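Acyl-[acyl-carrier-protein]--UDP-N-acetylglucosamine O-acyltransferase (Acinetobacter baumannii, PDB 4E6U) transfers a 3-hydroxyacyl chain from acyl carrier protein to UDP-N-acetylglucosamine, the first step of lipid A synthesis in the lipopolysaccharide pathway. Local coordinates at the interface of chains A and B. Residues are numbered along the deposited sequence; one frame, centred on the assembly and turned at random. Chains: chain A/B, Acyl-[acyl-carrier-protein]--UDP-N-acetylglucosamine O-acyltransferase.

Contacts 1 and 2 lie along one seam between chains A and B, their C-alpha centres about 15 Å apart, and have no residue in common. Both pair residues of successive coils of the two left-handed beta-helices, contact 1 nearer the N-terminal end. Chain A offers residues of short strands (33-34 and 51-52 in contact 1, 99-101 in contact 2) together with a loop residue in each, A:Tyr31 and A:Gln75; chain B answers with loop residues. The character changes along the seam, from rings and aliphatic groups in contact 1 to amide, imidazole and carboxylate hydrogen bonds in contact 2. Together they join neighbouring subunits of the three-chain assembly, the trimer typical of LpxA.

Contact 1: the interface of chains A and B. Residues chain A 31, 33, 51; chain B 30-31, 48-49, 67.
The ring of A:Tyr31 meets B:Tyr31 edge to face, the same residue from each chain in two different roles. CD2 of A:Tyr31 points onto one face of the B:Tyr31 ring, off-centre toward its rim, and lies 3.4 Å from B:Tyr31 CE2. The two planes are 70° apart, and in the plane of the A:Tyr31 ring the edge is met by CZ of B:Tyr31. The B:His49 ring also works through its edge: the backbone carbonyl O of A:Tyr31, CG1 of A:Ile33 and the hydroxyl OG of B:Ser48 all lie in its plane, while CB of B:Tyr31, from the preceding coil of the same chain, rests over one face near the rim. NE2 of B:His49 gives a weak, bent hydrogen bond to A:Tyr31 O at 2.9 Å. On the ring's other nitrogen, B:His49 ND1 is joined to B:Ser48 OG by a 2.8 Å hydrogen bond that helps fix the rotation of the imidazole. The serine hydroxyl sits between its backbone N and carbonyl carbon (chi1 73°), which brings B:Ser48 OG up beside ND1 and also places it 3.4 Å from A:Val51 CG2.

Aliphatic branches fill in round this polar pair. A:Ile33 runs past B:His49 in the opposite direction, its CG1 coming 3.7 Å from B:His49 CE1. The terminal CD1 of A:Ile33 reaches across to the proline ring, 3.9 Å from B:Pro30 CB. With CG2 of A:Val51 anti to its carbonyl carbon, that methyl faces chain B and meets the far end of the B:Phe67 ring, CZ, at 3.7 Å. A:Ile33 and A:Val51 therefore flank the serine hydroxyl, which bonds to the histidine.

The patch is a mainly apolar seam between coils of two adjacent beta-helices, which likely keeps the subunits of the LpxA trimer in register toward their N-terminal ends.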
# COMPACT_ATOMS: atom_id res chain seq x y z
N TYR A 31 9.12 -11.45 -21.18
CA TYR A 31 7.79 -11.70 -20.63
C TYR A 31 6.95 -10.45 -20.50
O TYR A 31 6.05 -10.41 -19.68
CB TYR A 31 7.88 -12.51 -19.30
CG TYR A 31 8.75 -13.74 -19.42
CD1 TYR A 31 9.85 -13.96 -18.58
CD2 TYR A 31 8.48 -14.68 -20.41
CE1 TYR A 31 10.64 -15.12 -18.73
CE2 TYR A 31 9.26 -15.80 -20.57
CZ TYR A 31 10.34 -16.02 -19.75
OH TYR A 31 11.07 -17.17 -19.97
N ILE A 33 4.13 -7.83 -22.09
CA ILE A 33 2.97 -7.88 -22.96
C ILE A 33 2.68 -6.48 -23.43
O ILE A 33 2.52 -5.57 -22.61
CB ILE A 33 1.73 -8.41 -22.18
CG1 ILE A 33 1.99 -9.78 -21.53
CG2 ILE A 33 0.47 -8.38 -23.07
CD1 ILE A 33 2.42 -10.86 -22.51
N VAL A 51 3.33 -5.10 -18.29
CA VAL A 51 2.12 -5.20 -19.12
C VAL A 51 1.68 -3.81 -19.53
O VAL A 51 1.44 -2.95 -18.67
CB VAL A 51 0.97 -5.94 -18.38
CG1 VAL A 51 -0.34 -5.84 -19.20
CG2 VAL A 51 1.36 -7.39 -18.08
N PRO B 30 -1.19 -15.04 -21.32
CA PRO B 30 0.19 -15.48 -21.31
C PRO B 30 0.83 -15.50 -19.93
O PRO B 30 0.54 -14.64 -19.09
CB PRO B 30 0.91 -14.45 -22.18
CG PRO B 30 -0.13 -13.80 -23.01
CD PRO B 30 -1.42 -13.92 -22.25
N TYR B 31 1.67 -16.50 -19.69
CA TYR B 31 2.54 -16.54 -18.52
C TYR B 31 1.79 -16.67 -17.22
O TYR B 31 2.29 -16.28 -16.18
CB TYR B 31 3.53 -15.34 -18.53
CG TYR B 31 4.26 -15.18 -19.84
CD1 TYR B 31 4.22 -13.99 -20.59
CD2 TYR B 31 4.97 -16.25 -20.37
CE1 TYR B 31 4.91 -13.89 -21.81
CE2 TYR B 31 5.62 -16.17 -21.58
CZ TYR B 31 5.58 -15.00 -22.30
OH TYR B 31 6.27 -14.99 -23.50
N SER B 48 -2.89 -11.83 -18.48
CA SER B 48 -1.54 -12.39 -18.39
C SER B 48 -1.04 -12.36 -16.94
O SER B 48 -1.58 -11.62 -16.10
CB SER B 48 -0.57 -11.59 -19.27
OG SER B 48 -0.25 -10.32 -18.71
N HIS B 49 -0.02 -13.16 -16.65
CA HIS B 49 0.73 -13.00 -15.40
C HIS B 49 -0.09 -13.16 -14.12
O HIS B 49 0.15 -12.48 -13.11
CB HIS B 49 1.47 -11.64 -15.34
CG HIS B 49 2.53 -11.47 -16.37
ND1 HIS B 49 2.29 -10.85 -17.59
CD2 HIS B 49 3.84 -11.78 -16.37
CE1 HIS B 49 3.40 -10.82 -18.29
NE2 HIS B 49 4.36 -11.37 -17.58
N PHE B 67 -0.67 -9.89 -12.35
CA PHE B 67 0.11 -9.76 -11.11
C PHE B 67 -0.73 -9.99 -9.86
O PHE B 67 -0.28 -9.68 -8.75
CB PHE B 67 0.85 -8.41 -11.04
CG PHE B 67 1.52 -8.00 -12.33
CD1 PHE B 67 2.47 -8.84 -12.93
CD2 PHE B 67 1.22 -6.78 -12.92
CE1 PHE B 67 3.09 -8.44 -14.12
CE2 PHE B 67 1.86 -6.39 -14.11
CZ PHE B 67 2.77 -7.21 -14.70

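Contact 2: the interface of chains A and B. Residues chain A 75, 99, 101; chain B 95-96, 121, 139.
A:His101 and B:Glu96 approach from opposite directions and meet with their flat groups nearly coplanar, ring and carboxylate planes 25° apart. NE2 of A:His101 donates to carboxylate oxygen OE2 of B:Glu96 at 2.9 Å. The bond is fairly straight, 161° at the hydrogen, and uses the syn side of the oxygen. B:Arg95 slides past the histidine the other way, its guanidinium tilted from the ring, with NH2 3.3 Å from A:His101 CE1. The arginine is held from its own chain: NE and NH2 grip B:Glu96 side-on, both reaching OE1 from the same face of the carboxylate plane, B:Arg95 NH2 at 2.9 Å in a salt bridge. The carboxylate thus divides its work, OE1 taking the arginine and OE2 the histidine across the interface, and the guanidinium charge may favour the carboxylate form.

A:Gln75 crosses B:Arg95 with its amide plane steeply turned from the guanidinium, and its CG lies over one guanidinium face, 3.9 Å from B:Arg95 CZ. Beyond CG the chain is extended (chi2 -175°), which carries the amide past the arginine to two further coils of chain B. There A:Gln75 OE1 accepts from the backbone N of B:Val121 at 2.9 Å, in the carbonyl plane and on a lone pair. A:Gln75 NE2 gives its hydrogen to OD1 of B:Asn139 at 3.0 Å, again on a lone pair, although the two amide planes stand almost perpendicular. With both its oxygen and its nitrogen bonded, a flip of the glutamine amide would lose these two bonds. OG of A:Ser99 rests against the methyls of B:Val121, 3.7 Å from CG1.

This polar patch ties residues from several coils of chain B to chain A in the LpxA trimer. In this family the active sites lie in clefts between subunits, so the network probably also shapes the wall of such a cleft.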
# COMPACT_ATOMS: atom_id res chain seq x y z
N GLN A 75 -11.02 1.23 -13.15
CA GLN A 75 -11.75 0.52 -12.09
C GLN A 75 -13.15 1.09 -11.85
O GLN A 75 -13.89 0.59 -11.00
CB GLN A 75 -10.95 0.58 -10.79
CG GLN A 75 -9.62 -0.13 -10.93
CD GLN A 75 -8.85 -0.17 -9.63
OE1 GLN A 75 -8.49 -1.26 -9.17
NE2 GLN A 75 -8.55 0.99 -9.05
N SER A 99 0.39 1.08 -11.15
CA SER A 99 -0.78 0.80 -11.98
C SER A 99 -1.29 2.12 -12.51
O SER A 99 -1.53 3.05 -11.74
CB SER A 99 -1.86 0.02 -11.22
OG SER A 99 -2.16 0.64 -9.98
N HIS A 101 -4.11 3.67 -15.16
CA HIS A 101 -5.33 3.25 -15.84
C HIS A 101 -5.84 4.26 -16.86
O HIS A 101 -5.63 5.45 -16.71
CB HIS A 101 -6.43 2.93 -14.83
CG HIS A 101 -6.16 1.68 -14.06
ND1 HIS A 101 -6.88 1.32 -12.95
CD2 HIS A 101 -5.21 0.73 -14.23
CE1 HIS A 101 -6.41 0.17 -12.48
NE2 HIS A 101 -5.40 -0.21 -13.25
N ARG B 95 -8.43 -7.07 -9.28
CA ARG B 95 -7.53 -6.22 -10.04
C ARG B 95 -6.04 -6.53 -9.79
O ARG B 95 -5.67 -7.42 -9.00
CB ARG B 95 -7.85 -4.76 -9.73
CG ARG B 95 -9.27 -4.35 -10.18
CD ARG B 95 -9.52 -4.66 -11.68
NE ARG B 95 -8.50 -4.00 -12.48
CZ ARG B 95 -8.70 -3.04 -13.37
NH1 ARG B 95 -9.92 -2.63 -13.71
NH2 ARG B 95 -7.64 -2.50 -13.98
N GLU B 96 -5.19 -5.79 -10.49
CA GLU B 96 -3.75 -6.03 -10.41
C GLU B 96 -3.23 -6.04 -9.00
O GLU B 96 -3.68 -5.26 -8.16
CB GLU B 96 -2.97 -4.98 -11.21
CG GLU B 96 -3.41 -4.84 -12.68
CD GLU B 96 -4.39 -3.71 -12.88
OE1 GLU B 96 -5.55 -3.82 -12.41
OE2 GLU B 96 -4.01 -2.71 -13.50
N VAL B 121 -6.98 -2.54 -7.04
CA VAL B 121 -5.55 -2.87 -7.06
C VAL B 121 -4.99 -3.03 -5.65
O VAL B 121 -5.24 -2.22 -4.76
CB VAL B 121 -4.74 -1.81 -7.84
CG1 VAL B 121 -3.27 -1.99 -7.65
CG2 VAL B 121 -5.09 -1.86 -9.33
N ASN B 139 -8.37 0.67 -3.46
CA ASN B 139 -6.96 0.33 -3.60
C ASN B 139 -6.25 0.16 -2.28
O ASN B 139 -6.50 0.91 -1.33
CB ASN B 139 -6.24 1.44 -4.38
CG ASN B 139 -6.53 1.38 -5.85
OD1 ASN B 139 -7.68 1.29 -6.24
ND2 ASN B 139 -5.48 1.45 -6.68